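Local coordinates for protein aldehyde dehydrogenase (Listeria monocytogenes, PDB 3K9D) that probably oxidises aldehyde or oxo groups with NAD or NADP as electron acceptor, as a member of the aldehyde dehydrogenase family, at residues N221-I226 with E254-V259; I326-K331 with L347-A352. One frame throughout, in Å; residues are numbered along the deposited sequence.

Contacts 1 and 2 join neighbouring pairs of strands in one seven-stranded parallel sheet, and their centres lie about 9 Å apart. Strand 256-260 of contact 1 and strand 346-352 of contact 2 are neighbours, probably hydrogen-bonded from Val257 N to Ala348 O and from Tyr350 N to Val257 O. Contact 1 is the deeper: every touching residue is buried, and its backbone bonds lie among aliphatic and aromatic side chains, with buried polar side chains bonded to other parts of the fold. Contact 2 begins on buried Ile326 and Leu347 but reaches the surface at Glu328, Thr330 and Lys331; next to these, the Glu329 carboxylate and the hydroxyl of buried Tyr350 bind backbone atoms of 330-331.

Contact 1: residues N221-I226 with E254-V259; sequences NGPAFI and EQSVVV
Ala224 bonds to 254-259 through both of its backbone polar atoms: its N donates to Ser256 O, and its O accepts from Val258 N at 3.0 Å in a nearly straight bond (172° at the hydrogen). The same ladder runs on at either end, with Gln255 N bound to Gly222 O at 2.8 Å and Ile226 N to Val258 O. That last N lies almost on the extension of the Val258 C=O bond. Ser256 N, buried here, has no hydrogen-bond partner in the model. Ser256 OG rests 3.4 Å from Pro223 CA; held between the backbone N and carbonyl carbon (chi1 61°), it shares a water with Asn221: the water donates to Asn221 O and lies 2.7 Å from Ser256 OG. The strands are parallel and belong to a beta-alpha-beta unit, in which helix 232-243 carries the chain from 223-226 back to the start of 256-260. On the face carrying Ala224 and Ile226, Ile226 CD1 reaches Val257 CG1 at 3.9 Å, and Ala224 CB meets Glu254 CG; Ile239 of the connecting helix packs on Ala224 and Ile226. On the face of Pro223 and Phe225, the Phe225 ring presents CD1 at its edge to Val258 O, 3.4 Å away and in the ring plane, while Phe388 meets the ring from elsewhere in the fold. At the entry to the strands, Asn221 OD1 lies 3.4 Å from Gln255 CB as the two side chains cross at about a right angle. Asn221 ND2 is fixed by Ser339 O and Glu369 O, Gln255 NE2 by Lys342 O, and the Glu254 carboxylate by Ser242 OG and Gly403 N.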
loop_
_atom_site.group_PDB
_atom_site.type_symbol
_atom_site.label_atom_id
_atom_site.label_comp_id
_atom_site.label_asym_id
_atom_site.label_seq_id
_atom_site.Cartn_x
_atom_site.Cartn_y
_atom_site.Cartn_z
ATOM N N ASN A 221 17.050 2.103 13.826
ATOM C CA ASN A 221 17.763 1.855 15.079
ATOM C C ASN A 221 18.666 0.628 14.949
ATOM O O ASN A 221 18.782 -0.173 15.863
ATOM C CB ASN A 221 16.754 1.732 16.224
ATOM C CG ASN A 221 17.403 1.747 17.595
ATOM O OD1 ASN A 221 18.440 2.386 17.814
ATOM N ND2 ASN A 221 16.796 1.035 18.525
ATOM N N GLY A 222 19.334 0.520 13.797
ATOM C CA GLY A 222 19.941 -0.733 13.389
ATOM C C GLY A 222 21.175 -1.141 14.164
ATOM O O GLY A 222 22.148 -0.387 14.190
ATOM N N PRO A 223 21.132 -2.325 14.816
ATOM C CA PRO A 223 22.363 -2.922 15.356
ATOM C C PRO A 223 23.316 -3.349 14.245
ATOM O O PRO A 223 22.866 -3.713 13.137
ATOM C CB PRO A 223 21.861 -4.165 16.118
ATOM C CG PRO A 223 20.395 -3.934 16.330
ATOM C CD PRO A 223 19.955 -3.167 15.102
ATOM N N ALA A 224 24.618 -3.292 14.528
ATOM C CA ALA A 224 25.642 -3.875 13.640
ATOM C C ALA A 224 26.346 -4.992 14.381
ATOM O O ALA A 224 27.140 -4.736 15.280
ATOM C CB ALA A 224 26.649 -2.828 13.198
ATOM N N PHE A 225 26.046 -6.229 14.002
ATOM C CA PHE A 225 26.635 -7.409 14.642
ATOM C C PHE A 225 27.928 -7.800 13.897
ATOM O O PHE A 225 27.903 -8.298 12.771
ATOM C CB PHE A 225 25.598 -8.559 14.712
ATOM C CG PHE A 225 26.131 -9.872 15.263
ATOM C CD1 PHE A 225 27.081 -9.910 16.273
ATOM C CD2 PHE A 225 25.648 -11.077 14.766
ATOM C CE1 PHE A 225 27.564 -11.118 16.749
ATOM C CE2 PHE A 225 26.110 -12.296 15.247
ATOM C CZ PHE A 225 27.079 -12.314 16.238
ATOM N N ILE A 226 29.066 -7.523 14.524
ATOM C CA ILE A 226 30.328 -7.998 13.981
ATOM C C ILE A 226 30.481 -9.397 14.547
ATOM O O ILE A 226 30.869 -9.572 15.708
ATOM C CB ILE A 226 31.529 -7.128 14.404
ATOM C CG1 ILE A 226 31.293 -5.653 14.084
ATOM C CG2 ILE A 226 32.803 -7.646 13.760
ATOM C CD1 ILE A 226 32.430 -4.722 14.598
ATOM N N GLU A 254 24.111 2.801 11.488
ATOM C CA GLU A 254 24.200 1.967 12.689
ATOM C C GLU A 254 23.869 2.752 13.952
ATOM O O GLU A 254 24.154 3.934 14.026
ATOM C CB GLU A 254 25.635 1.416 12.825
ATOM C CG GLU A 254 26.155 0.579 11.656
ATOM C CD GLU A 254 26.643 1.365 10.427
ATOM O OE1 GLU A 254 26.590 2.608 10.406
ATOM O OE2 GLU A 254 27.082 0.712 9.459
ATOM N N GLN A 255 23.290 2.095 14.958
ATOM C CA GLN A 255 23.003 2.758 16.229
ATOM C C GLN A 255 23.651 2.053 17.427
ATOM O O GLN A 255 23.838 2.634 18.506
ATOM C CB GLN A 255 21.488 2.921 16.415
ATOM C CG GLN A 255 20.868 3.932 15.459
ATOM C CD GLN A 255 21.340 5.352 15.736
ATOM O OE1 GLN A 255 21.654 5.692 16.873
ATOM N NE2 GLN A 255 21.386 6.189 14.693
ATOM N N SER A 256 24.004 0.797 17.213
ATOM C CA SER A 256 24.742 0.023 18.193
ATOM C C SER A 256 25.710 -0.919 17.485
ATOM O O SER A 256 25.530 -1.233 16.295
ATOM C CB SER A 256 23.799 -0.756 19.135
ATOM O OG SER A 256 22.993 -1.688 18.444
ATOM N N VAL A 257 26.754 -1.314 18.218
ATOM C CA VAL A 257 27.630 -2.395 17.822
ATOM C C VAL A 257 27.409 -3.560 18.793
ATOM O O VAL A 257 27.411 -3.387 19.999
ATOM C CB VAL A 257 29.142 -1.980 17.763
ATOM C CG1 VAL A 257 29.997 -3.146 17.264
ATOM C CG2 VAL A 257 29.355 -0.767 16.853
ATOM N N VAL A 258 27.175 -4.738 18.244
ATOM C CA VAL A 258 27.035 -5.947 19.028
ATOM C C VAL A 258 28.218 -6.841 18.638
ATOM O O VAL A 258 28.452 -7.050 17.467
ATOM C CB VAL A 258 25.683 -6.673 18.725
ATOM C CG1 VAL A 258 25.567 -7.973 19.533
ATOM C CG2 VAL A 258 24.480 -5.742 19.037
ATOM N N VAL A 259 28.975 -7.321 19.628
ATOM C CA VAL A 259 30.120 -8.215 19.396
ATOM C C VAL A 259 29.983 -9.437 20.286
ATOM O O VAL A 259 29.338 -9.370 21.334
ATOM C CB VAL A 259 31.511 -7.525 19.710
ATOM C CG1 VAL A 259 31.614 -6.187 19.030
ATOM C CG2 VAL A 259 31.711 -7.352 21.195
HETATM O O HOH W 1 20.645 -0.388 17.851
#

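Contact 2: residues I326-K331 with L347-A352; sequences IAEETK and LAFYTA
Phe349 N donates to Ala327 O at 2.8 Å, a bent bond (130° at the hydrogen), and Phe349 O in turn accepts from Glu329 N. One rung earlier, Ala327 N donates to Leu347 O at 2.9 Å. These bonds pair parallel strands 324-328 and 346-352 in the parallel sheet of the alpha/beta domain; strand 256-260 flanks 346-352 on its other side. Beyond the paired residues the first chain turns off, and Tyr350 takes over the link: its hydroxyl donates to Lys331 O at 2.9 Å, with that oxygen in the plane of the ring, at its edge. The turn is held from within by Glu329, whose OE2 accepts from both Thr330 N and Lys331 N, each reaching the anti side of the carboxylate; two N-H groups thus grip one oxygen. The Glu329 side chain lies alongside Tyr350, pointing the same way. Its CB sits over one face of the ring, toward the rim, in a CH-pi contact 4.1 Å from the centroid. CG, anti to the backbone N (chi1 -177°), comes to 3.5 Å from Tyr350 OH. Around the pair, Ile336 and Tyr338 touch Glu329, while Leu361 and Ile365 of helix 355-368 pack on Tyr350. On the sheet face that carries Ile326, Leu347 and Phe349, Glu328 lies beside Phe349 and its OE1 forms a salt bridge with Lys264. Deeper in, Ile326 and Leu347 lie side by side, CD1 to CD1, and Ile326 CG2 presses on Phe349 CB at 3.6 Å.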
loop_
_atom_site.group_PDB
_atom_site.type_symbol
_atom_site.label_atom_id
_atom_site.label_comp_id
_atom_site.label_asym_id
_atom_site.label_seq_id
_atom_site.Cartn_x
_atom_site.Cartn_y
_atom_site.Cartn_z
ATOM N N ILE A 326 31.492 6.134 21.622
ATOM C CA ILE A 326 30.934 4.811 21.891
ATOM C C ILE A 326 30.750 4.547 23.394
ATOM O O ILE A 326 31.691 4.656 24.193
ATOM C CB ILE A 326 31.779 3.687 21.233
ATOM C CG1 ILE A 326 32.128 4.047 19.789
ATOM C CG2 ILE A 326 31.037 2.334 21.270
ATOM C CD1 ILE A 326 32.753 2.905 18.969
ATOM N N ALA A 327 29.517 4.207 23.758
ATOM C CA ALA A 327 29.148 3.896 25.123
ATOM C C ALA A 327 28.777 2.434 25.206
ATOM O O ALA A 327 27.911 1.968 24.467
ATOM C CB ALA A 327 27.964 4.745 25.546
ATOM N N GLU A 328 29.440 1.703 26.093
ATOM C CA GLU A 328 29.039 0.337 26.366
ATOM C C GLU A 328 27.654 0.346 27.013
ATOM O O GLU A 328 27.333 1.233 27.823
ATOM C CB GLU A 328 30.084 -0.399 27.212
ATOM C CG GLU A 328 31.348 -0.765 26.398
ATOM C CD GLU A 328 32.304 -1.674 27.134
ATOM O OE1 GLU A 328 31.893 -2.768 27.585
ATOM O OE2 GLU A 328 33.486 -1.308 27.236
ATOM N N GLU A 329 26.823 -0.606 26.602
ATOM C CA GLU A 329 25.443 -0.694 27.075
ATOM C C GLU A 329 25.086 -2.145 27.407
ATOM O O GLU A 329 25.651 -3.078 26.825
ATOM C CB GLU A 329 24.501 -0.123 26.002
ATOM C CG GLU A 329 23.024 -0.081 26.395
ATOM C CD GLU A 329 22.776 0.749 27.628
ATOM O OE1 GLU A 329 22.880 1.981 27.525
ATOM O OE2 GLU A 329 22.475 0.175 28.697
ATOM N N THR A 330 24.148 -2.332 28.338
ATOM C CA THR A 330 23.667 -3.672 28.733
ATOM C C THR A 330 22.132 -3.830 28.611
ATOM O O THR A 330 21.604 -4.951 28.608
ATOM C CB THR A 330 24.062 -4.010 30.197
ATOM O OG1 THR A 330 23.328 -3.173 31.103
ATOM C CG2 THR A 330 25.551 -3.820 30.455
ATOM N N LYS A 331 21.433 -2.704 28.518
ATOM C CA LYS A 331 19.974 -2.658 28.620
ATOM C C LYS A 331 19.316 -2.159 27.329
ATOM O O LYS A 331 19.963 -1.548 26.478
ATOM C CB LYS A 331 19.560 -1.740 29.780
ATOM C CG LYS A 331 19.819 -2.308 31.162
ATOM C CD LYS A 331 19.658 -1.249 32.255
ATOM C CE LYS A 331 18.202 -1.059 32.670
ATOM N NZ LYS A 331 18.063 -0.122 33.834
ATOM N N LEU A 347 27.465 5.823 19.170
ATOM C CA LEU A 347 27.119 4.402 19.172
ATOM C C LEU A 347 26.980 3.807 20.574
ATOM O O LEU A 347 27.731 4.162 21.478
ATOM C CB LEU A 347 28.192 3.599 18.429
ATOM C CG LEU A 347 28.296 3.764 16.920
ATOM C CD1 LEU A 347 29.605 3.172 16.438
ATOM C CD2 LEU A 347 27.084 3.132 16.194
ATOM N N ALA A 348 26.002 2.913 20.744
ATOM C CA ALA A 348 26.038 1.909 21.815
ATOM C C ALA A 348 26.941 0.740 21.456
ATOM O O ALA A 348 27.161 0.453 20.283
ATOM C CB ALA A 348 24.618 1.397 22.130
ATOM N N PHE A 349 27.449 0.047 22.473
ATOM C CA PHE A 349 28.299 -1.130 22.274
ATOM C C PHE A 349 27.881 -2.269 23.220
ATOM O O PHE A 349 28.042 -2.158 24.433
ATOM C CB PHE A 349 29.768 -0.758 22.504
ATOM C CG PHE A 349 30.749 -1.807 22.049
ATOM C CD1 PHE A 349 31.440 -1.653 20.850
ATOM C CD2 PHE A 349 31.016 -2.936 22.839
ATOM C CE1 PHE A 349 32.335 -2.601 20.429
ATOM C CE2 PHE A 349 31.917 -3.897 22.411
ATOM C CZ PHE A 349 32.588 -3.720 21.224
ATOM N N TYR A 350 27.354 -3.357 22.657
ATOM C CA TYR A 350 26.878 -4.502 23.452
ATOM C C TYR A 350 27.782 -5.715 23.290
ATOM O O TYR A 350 28.328 -5.960 22.208
ATOM C CB TYR A 350 25.483 -4.941 23.015
ATOM C CG TYR A 350 24.344 -3.971 23.234
ATOM C CD1 TYR A 350 23.588 -4.007 24.411
ATOM C CD2 TYR A 350 23.987 -3.054 22.245
ATOM C CE1 TYR A 350 22.506 -3.145 24.599
ATOM C CE2 TYR A 350 22.926 -2.160 22.438
ATOM C CZ TYR A 350 22.184 -2.221 23.608
ATOM O OH TYR A 350 21.126 -1.361 23.795
ATOM N N THR A 351 27.888 -6.498 24.356
ATOM C CA THR A 351 28.605 -7.771 24.335
ATOM C C THR A 351 27.650 -8.936 24.630
ATOM O O THR A 351 26.941 -8.945 25.639
ATOM C CB THR A 351 29.782 -7.772 25.325
ATOM O OG1 THR A 351 30.575 -6.588 25.123
ATOM C CG2 THR A 351 30.662 -9.020 25.134
ATOM N N ALA A 352 27.623 -9.885 23.702
ATOM C CA ALA A 352 26.852 -11.128 23.795
ATOM C C ALA A 352 27.843 -12.291 23.812
ATOM O O ALA A 352 29.019 -12.083 23.507
ATOM C CB ALA A 352 25.928 -11.236 22.599
#